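Local coordinates for mandelate racemase/muconate lactonizing enzyme family protein (Sulfitobacter sp. NAS-14.1, PDB 3T4W) that is a predicted lyase of the enolase superfamily, whose members abstract the proton alpha to a substrate carboxylate, although its own substrate is not established, at residues Glu29-Ala34 and Val391-Ala396; Asp130-Val135 and Thr383-Gly388. All coordinates share one frame; numbering follows the deposited sequence.

Contact 1 of 2, residues Glu29-Ala34 and Val391-Ala396; sequences EVIVTA and VDEALA
Ala396 O takes two bonds, one from Thr33 OG1 at 2.7 Å and one from a water. The hydroxyl arrives in the carbonyl plane on a lone pair, with a C=O...donor angle of 112°. Water 1, 2.8 Å from Ala396 O, also donates to Val32 O at 2.8 Å, so strand 25-33 holds this carbonyl both directly and through solvent. Thr33 has OG1 anti to its own N (chi1 -158°), which turns the hydroxyl to helix 393-398; His399 O is a second partner of this atom. Replacing Thr33 by a valine would probably leave Ala396 O with only its water among the partners described here and His399 O without its hydroxyl mate.

The strand belongs to the three-stranded sheet of the capping domain, which in this superfamily is built from both chain ends. Two residues earlier on it, Ile31 CG2 rests 4.2 Å from Ala396 CB, and Ile31 CD1 lies 4.0 Å from Glu393 CG, the side chains of Ile31 and Glu393 crossing at about a right angle. Trp59 of strand 57-62 packs on both. At the start of helix 393-398, Asp392 is the N-cap: its OD1 receives Leu395 N at 3.0 Å from above the carboxylate plane.

The carboxylates of Glu29 and Glu393 come within 3.4 Å, OE1 to OE2, their planes turned 64° apart. With Arg397 paired to both oxygens and Lys49 to Glu393 OE1, the two acids probably stay ionised despite their closeness.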
ATOM      1  N   GLU A  29      35.340 -28.864  23.032  1.00 15.92           N
ATOM      2  CA  GLU A  29      36.653 -28.390  22.606  1.00 18.08           C
ATOM      3  C   GLU A  29      36.508 -27.412  21.449  1.00 16.76           C
ATOM      4  O   GLU A  29      35.743 -27.651  20.509  1.00 17.63           O
ATOM      5  CB  GLU A  29      37.561 -29.552  22.202  1.00 16.67           C
ATOM      6  CG  GLU A  29      38.390 -30.110  23.348  1.00 19.04           C
ATOM      7  CD  GLU A  29      39.108 -31.392  22.968  1.00 28.31           C
ATOM      8  OE1 GLU A  29      39.669 -31.451  21.855  1.00 30.41           O
ATOM      9  OE2 GLU A  29      39.109 -32.343  23.780  1.00 34.62           O
ATOM     10  N   VAL A  30      37.231 -26.302  21.534  1.00 16.07           N
ATOM     11  CA  VAL A  30      37.259 -25.322  20.457  1.00 15.93           C
ATOM     12  C   VAL A  30      38.600 -25.411  19.756  1.00 17.30           C
ATOM     13  O   VAL A  30      39.645 -25.472  20.405  1.00 20.21           O
ATOM     14  CB  VAL A  30      37.056 -23.883  20.983  1.00 15.41           C
ATOM     15  CG1 VAL A  30      37.402 -22.870  19.904  1.00 14.72           C
ATOM     16  CG2 VAL A  30      35.630 -23.689  21.456  1.00 12.67           C
ATOM     17  N   ILE A  31      38.583 -25.432  18.431  1.00 14.72           N
ATOM     18  CA  ILE A  31      39.832 -25.498  17.690  1.00 16.07           C
ATOM     19  C   ILE A  31      39.824 -24.497  16.550  1.00 19.14           C
ATOM     20  O   ILE A  31      38.987 -24.576  15.652  1.00 16.92           O
ATOM     21  CB  ILE A  31      40.075 -26.892  17.104  1.00 15.34           C
ATOM     22  CG1 ILE A  31      40.140 -27.947  18.210  1.00 15.17           C
ATOM     23  CG2 ILE A  31      41.343 -26.897  16.261  1.00 16.26           C
ATOM     24  CD1 ILE A  31      40.124 -29.375  17.673  1.00 14.89           C
ATOM     25  N   VAL A  32      40.762 -23.557  16.596  1.00 17.89           N
ATOM     26  CA  VAL A  32      40.926 -22.590  15.524  1.00 17.31           C
ATOM     27  C   VAL A  32      42.063 -23.015  14.595  1.00 15.89           C
ATOM     28  O   VAL A  32      43.222 -23.089  14.998  1.00 16.59           O
ATOM     29  CB  VAL A  32      41.194 -21.189  16.084  1.00 15.42           C
ATOM     30  CG1 VAL A  32      41.479 -20.214  14.956  1.00 14.92           C
ATOM     31  CG2 VAL A  32      40.015 -20.731  16.923  1.00 14.92           C
ATOM     32  N   THR A  33      41.721 -23.307  13.348  1.00 15.99           N
ATOM     33  CA  THR A  33      42.709 -23.761  12.384  1.00 16.77           C
ATOM     34  C   THR A  33      42.815 -22.754  11.250  1.00 16.22           C
ATOM     35  O   THR A  33      41.842 -22.091  10.912  1.00 16.59           O
ATOM     36  CB  THR A  33      42.349 -25.150  11.834  1.00 16.85           C
ATOM     37  OG1 THR A  33      43.525 -25.787  11.321  1.00 14.80           O
ATOM     38  CG2 THR A  33      41.300 -25.037  10.736  1.00 15.69           C
ATOM     39  N   ALA A  34      44.004 -22.626  10.677  1.00 17.05           N
ATOM     40  CA  ALA A  34      44.221 -21.642   9.631  1.00 18.51           C
ATOM     41  C   ALA A  34      44.683 -22.303   8.345  1.00 18.49           C
ATOM     42  O   ALA A  34      45.705 -22.991   8.323  1.00 20.51           O
ATOM     43  CB  ALA A  34      45.222 -20.594  10.085  1.00 18.67           C
ATOM     44  N   VAL A 391      36.878 -36.108  10.443  1.00 15.66           N
ATOM     45  CA  VAL A 391      37.659 -34.907  10.719  1.00 17.52           C
ATOM     46  C   VAL A 391      39.071 -35.293  11.164  1.00 16.55           C
ATOM     47  O   VAL A 391      39.254 -36.200  11.981  1.00 17.65           O
ATOM     48  CB  VAL A 391      36.983 -34.019  11.786  1.00 17.88           C
ATOM     49  CG1 VAL A 391      37.669 -32.668  11.866  1.00 15.87           C
ATOM     50  CG2 VAL A 391      35.522 -33.831  11.457  1.00 16.94           C
ATOM     51  N   ASP A 392      40.072 -34.623  10.608  1.00 17.91           N
ATOM     52  CA  ASP A 392      41.456 -34.894  10.985  1.00 19.71           C
ATOM     53  C   ASP A 392      41.917 -33.892  12.032  1.00 15.55           C
ATOM     54  O   ASP A 392      42.547 -32.884  11.714  1.00 16.13           O
ATOM     55  CB  ASP A 392      42.372 -34.855   9.764  1.00 19.04           C
ATOM     56  CG  ASP A 392      43.799 -35.285  10.082  1.00 19.09           C
ATOM     57  OD1 ASP A 392      44.190 -35.268  11.270  1.00 15.98           O
ATOM     58  OD2 ASP A 392      44.534 -35.628   9.129  1.00 18.68           O
ATOM     59  N   GLU A 393      41.604 -34.184  13.285  1.00 13.36           N
ATOM     60  CA  GLU A 393      41.904 -33.264  14.369  1.00 17.41           C
ATOM     61  C   GLU A 393      43.382 -32.912  14.473  1.00 17.71           C
ATOM     62  O   GLU A 393      43.735 -31.749  14.645  1.00 18.10           O
ATOM     63  CB  GLU A 393      41.419 -33.825  15.698  1.00 16.66           C
ATOM     64  CG  GLU A 393      41.756 -32.930  16.870  1.00 15.10           C
ATOM     65  CD  GLU A 393      41.074 -33.380  18.133  1.00 15.77           C
ATOM     66  OE1 GLU A 393      40.237 -34.306  18.052  1.00 17.71           O
ATOM     67  OE2 GLU A 393      41.372 -32.811  19.202  1.00 15.34           O
ATOM     68  N   ALA A 394      44.244 -33.918  14.386  1.00 18.64           N
ATOM     69  CA  ALA A 394      45.677 -33.681  14.493  1.00 18.95           C
ATOM     70  C   ALA A 394      46.145 -32.683  13.425  1.00 18.29           C
ATOM     71  O   ALA A 394      47.005 -31.837  13.687  1.00 19.27           O
ATOM     72  CB  ALA A 394      46.450 -34.994  14.410  1.00 14.82           C
ATOM     73  N   LEU A 395      45.562 -32.765  12.234  1.00 15.35           N
ATOM     74  CA  LEU A 395      45.927 -31.856  11.147  1.00 16.98           C
ATOM     75  C   LEU A 395      45.495 -30.406  11.411  1.00 17.97           C
ATOM     76  O   LEU A 395      46.241 -29.468  11.121  1.00 17.98           O
ATOM     77  CB  LEU A 395      45.355 -32.353   9.818  1.00 17.99           C
ATOM     78  CG  LEU A 395      45.507 -31.424   8.610  1.00 18.93           C
ATOM     79  CD1 LEU A 395      46.965 -31.120   8.344  1.00 16.58           C
ATOM     80  CD2 LEU A 395      44.848 -32.039   7.383  1.00 16.50           C
ATOM     81  N   ALA A 396      44.297 -30.231  11.963  1.00 18.13           N
ATOM     82  CA  ALA A 396      43.782 -28.904  12.310  1.00 17.29           C
ATOM     83  C   ALA A 396      44.622 -28.224  13.387  1.00 19.15           C
ATOM     84  O   ALA A 396      44.903 -27.021  13.309  1.00 19.72           O
ATOM     85  CB  ALA A 396      42.329 -28.996  12.755  1.00 15.98           C
TER
HETATM   86  O   HOH W   1      44.781 -25.308  15.504  1.00 16.09           O

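Contact 2 of 2, residues Asp130-Val135 and Thr383-Gly388; sequences DRDRPV and TAAGLG
Gly386, at phi 60° and psi -135°, turns its N and O toward Arg133 and Val135, making a single parallel beta bridge centred on Pro134 and Gly386. The positive phi suits a glycine as the first corner of the type II' turn from Ala385 to Gly388. Gly386 N donates to Arg133 O at 2.8 Å, and Val135 N donates to Gly386 O at 3.0 Å; both donors lie about 35° off the plane of the carbonyl they meet. Weak CA-H...O contacts line the same path, from Ala385 CA to Arg133 O and from Pro134 CA to both Ala384 O and Gly386 O.

Val135 CG2, anti to its carbonyl carbon, lies against the Gly386 peptide, 3.3 Å from Gly386 O, and comes within 4.2 Å of Leu387 CD2. Leu387 N is held by Asp125 of helix 110-130, while His345 packs on Pro134 and Val135. Helix 110-130 closes in a Schellman motif at Asp132. Pro134 CG lies 3.4 Å from Thr383 O, while Pro134 CD sits over one face of the Arg133 guanidinium, offset toward the rim, and Arg133 NE pairs with Glu90 of the second subunit. At the exposed edge, Asp132 OD1 lies 3.8 Å from Ala385 CB.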
ATOM      1  N   ASP A 130      24.282 -41.385  16.496  1.00 17.36           N
ATOM      2  CA  ASP A 130      23.452 -42.104  17.446  1.00 17.16           C
ATOM      3  C   ASP A 130      22.327 -42.870  16.748  1.00 18.10           C
ATOM      4  O   ASP A 130      21.923 -43.940  17.194  1.00 16.04           O
ATOM      5  CB  ASP A 130      22.867 -41.125  18.462  1.00 20.77           C
ATOM      6  CG  ASP A 130      21.980 -41.802  19.475  1.00 24.15           C
ATOM      7  OD1 ASP A 130      22.420 -42.805  20.078  1.00 27.86           O
ATOM      8  OD2 ASP A 130      20.842 -41.331  19.661  1.00 25.10           O
ATOM      9  N   ARG A 131      21.821 -42.312  15.656  1.00 17.94           N
ATOM     10  CA  ARG A 131      20.751 -42.946  14.893  1.00 19.27           C
ATOM     11  C   ARG A 131      21.333 -43.854  13.807  1.00 16.31           C
ATOM     12  O   ARG A 131      20.600 -44.551  13.107  1.00 12.38           O
ATOM     13  CB  ARG A 131      19.872 -41.875  14.229  1.00 17.12           C
ATOM     14  CG  ARG A 131      19.449 -40.720  15.135  1.00 18.10           C
ATOM     15  CD  ARG A 131      18.136 -41.021  15.818  1.00 20.47           C
ATOM     16  NE  ARG A 131      17.433 -39.811  16.240  1.00 17.28           N
ATOM     17  CZ  ARG A 131      17.238 -39.462  17.508  1.00 17.12           C
ATOM     18  NH1 ARG A 131      17.706 -40.224  18.487  1.00 26.74           N
ATOM     19  NH2 ARG A 131      16.572 -38.356  17.802  1.00 19.53           N
ATOM     20  N   ASP A 132      22.654 -43.826  13.665  1.00 16.16           N
ATOM     21  CA  ASP A 132      23.321 -44.447  12.525  1.00 15.75           C
ATOM     22  C   ASP A 132      22.669 -44.070  11.189  1.00 12.85           C
ATOM     23  O   ASP A 132      22.349 -44.939  10.386  1.00 14.52           O
ATOM     24  CB  ASP A 132      23.351 -45.968  12.680  1.00 16.35           C
ATOM     25  CG  ASP A 132      24.380 -46.619  11.783  1.00 19.06           C
ATOM     26  OD1 ASP A 132      25.269 -45.901  11.275  1.00 24.35           O
ATOM     27  OD2 ASP A 132      24.308 -47.848  11.594  1.00 24.63           O
ATOM     28  N   ARG A 133      22.466 -42.774  10.961  1.00 14.14           N
ATOM     29  CA  ARG A 133      21.916 -42.285   9.694  1.00 15.56           C
ATOM     30  C   ARG A 133      22.610 -40.990   9.286  1.00 16.20           C
ATOM     31  O   ARG A 133      23.196 -40.314  10.121  1.00 14.98           O
ATOM     32  CB  ARG A 133      20.404 -42.041   9.802  1.00 15.16           C
ATOM     33  CG  ARG A 133      19.579 -43.243  10.281  1.00 17.88           C
ATOM     34  CD  ARG A 133      19.515 -44.361   9.244  1.00 12.09           C
ATOM     35  NE  ARG A 133      18.963 -43.899   7.979  1.00 11.79           N
ATOM     36  CZ  ARG A 133      19.589 -43.993   6.809  1.00 15.81           C
ATOM     37  NH1 ARG A 133      20.786 -44.559   6.745  1.00 11.22           N
ATOM     38  NH2 ARG A 133      19.014 -43.535   5.698  1.00 14.01           N
ATOM     39  N   PRO A 134      22.558 -40.647   7.991  1.00 16.31           N
ATOM     40  CA  PRO A 134      23.073 -39.346   7.562  1.00 14.18           C
ATOM     41  C   PRO A 134      22.128 -38.259   8.055  1.00 17.71           C
ATOM     42  O   PRO A 134      20.942 -38.536   8.249  1.00 16.86           O
ATOM     43  CB  PRO A 134      23.020 -39.432   6.032  1.00 14.14           C
ATOM     44  CG  PRO A 134      22.903 -40.895   5.722  1.00 15.13           C
ATOM     45  CD  PRO A 134      22.113 -41.466   6.852  1.00 14.23           C
ATOM     46  N   VAL A 135      22.639 -37.045   8.255  1.00 15.56           N
ATOM     47  CA  VAL A 135      21.830 -35.950   8.781  1.00 14.62           C
ATOM     48  C   VAL A 135      20.572 -35.673   7.954  1.00 12.31           C
ATOM     49  O   VAL A 135      19.489 -35.474   8.507  1.00 12.75           O
ATOM     50  CB  VAL A 135      22.661 -34.658   8.944  1.00 13.47           C
ATOM     51  CG1 VAL A 135      21.764 -33.462   9.241  1.00  9.82           C
ATOM     52  CG2 VAL A 135      23.677 -34.843  10.043  1.00 13.47           C
ATOM     53  N   THR A 383      26.661 -40.830   2.662  1.00 17.76           N
ATOM     54  CA  THR A 383      26.044 -42.096   3.039  1.00 17.06           C
ATOM     55  C   THR A 383      26.294 -42.485   4.498  1.00 16.18           C
ATOM     56  O   THR A 383      25.436 -43.097   5.142  1.00 16.77           O
ATOM     57  CB  THR A 383      26.537 -43.213   2.121  1.00 15.18           C
ATOM     58  OG1 THR A 383      25.729 -43.232   0.940  1.00 16.97           O
ATOM     59  CG2 THR A 383      26.444 -44.550   2.814  1.00 16.73           C
ATOM     60  N   ALA A 384      27.468 -42.124   5.008  1.00 12.96           N
ATOM     61  CA  ALA A 384      27.858 -42.450   6.375  1.00 14.88           C
ATOM     62  C   ALA A 384      27.024 -41.691   7.401  1.00 15.91           C
ATOM     63  O   ALA A 384      26.321 -40.737   7.063  1.00 16.67           O
ATOM     64  CB  ALA A 384      29.339 -42.168   6.582  1.00 15.55           C
ATOM     65  N   ALA A 385      27.111 -42.120   8.657  1.00 15.38           N
ATOM     66  CA  ALA A 385      26.326 -41.519   9.733  1.00 17.58           C
ATOM     67  C   ALA A 385      26.709 -40.063   9.981  1.00 15.78           C
ATOM     68  O   ALA A 385      27.786 -39.618   9.591  1.00 14.60           O
ATOM     69  CB  ALA A 385      26.467 -42.328  11.016  1.00 16.87           C
ATOM     70  N   GLY A 386      25.809 -39.334  10.633  1.00 15.62           N
ATOM     71  CA  GLY A 386      26.049 -37.950  10.994  1.00 14.93           C
ATOM     72  C   GLY A 386      26.305 -37.087   9.781  1.00 15.28           C
ATOM     73  O   GLY A 386      25.593 -37.191   8.780  1.00 15.99           O
ATOM     74  N   LEU A 387      27.321 -36.232   9.875  1.00 14.04           N
ATOM     75  CA  LEU A 387      27.713 -35.366   8.768  1.00 14.02           C
ATOM     76  C   LEU A 387      28.451 -36.155   7.687  1.00 17.71           C
ATOM     77  O   LEU A 387      28.621 -35.674   6.559  1.00 15.36           O
ATOM     78  CB  LEU A 387      28.579 -34.204   9.266  1.00 14.07           C
ATOM     79  CG  LEU A 387      27.875 -33.052  10.002  1.00 14.33           C
ATOM     80  CD1 LEU A 387      28.889 -32.095  10.632  1.00  9.68           C
ATOM     81  CD2 LEU A 387      26.921 -32.294   9.079  1.00 12.33           C
ATOM     82  N   GLY A 388      28.879 -37.369   8.038  1.00 14.88           N
ATOM     83  CA  GLY A 388      29.536 -38.260   7.099  1.00 13.48           C
ATOM     84  C   GLY A 388      31.014 -37.952   6.949  1.00 15.56           C
ATOM     85  O   GLY A 388      31.622 -38.263   5.926  1.00 18.19           O
TER

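Overall arrangement
Contacts 1 and 2 both bring late parts of the chain back against its N-terminal part, at strand 25-33 in contact 1 and at the loop that follows helix 110-130 in contact 2. Residues 383-388 and 391-396 are almost consecutive, with two residues between them, yet the contact centres are about 21 Å apart and the contacts do not otherwise touch. The chain after strand 378-380 thus reaches contact 2 first. Contact 2 relies on backbone bonds, whereas contact 1 uses side chains, one carbonyl and a water. Their centres lie about 22 Å and 20 Å from the centre of the chain. Contact 2 also borders the second subunit; contact 1 touches no other chain of the assembly.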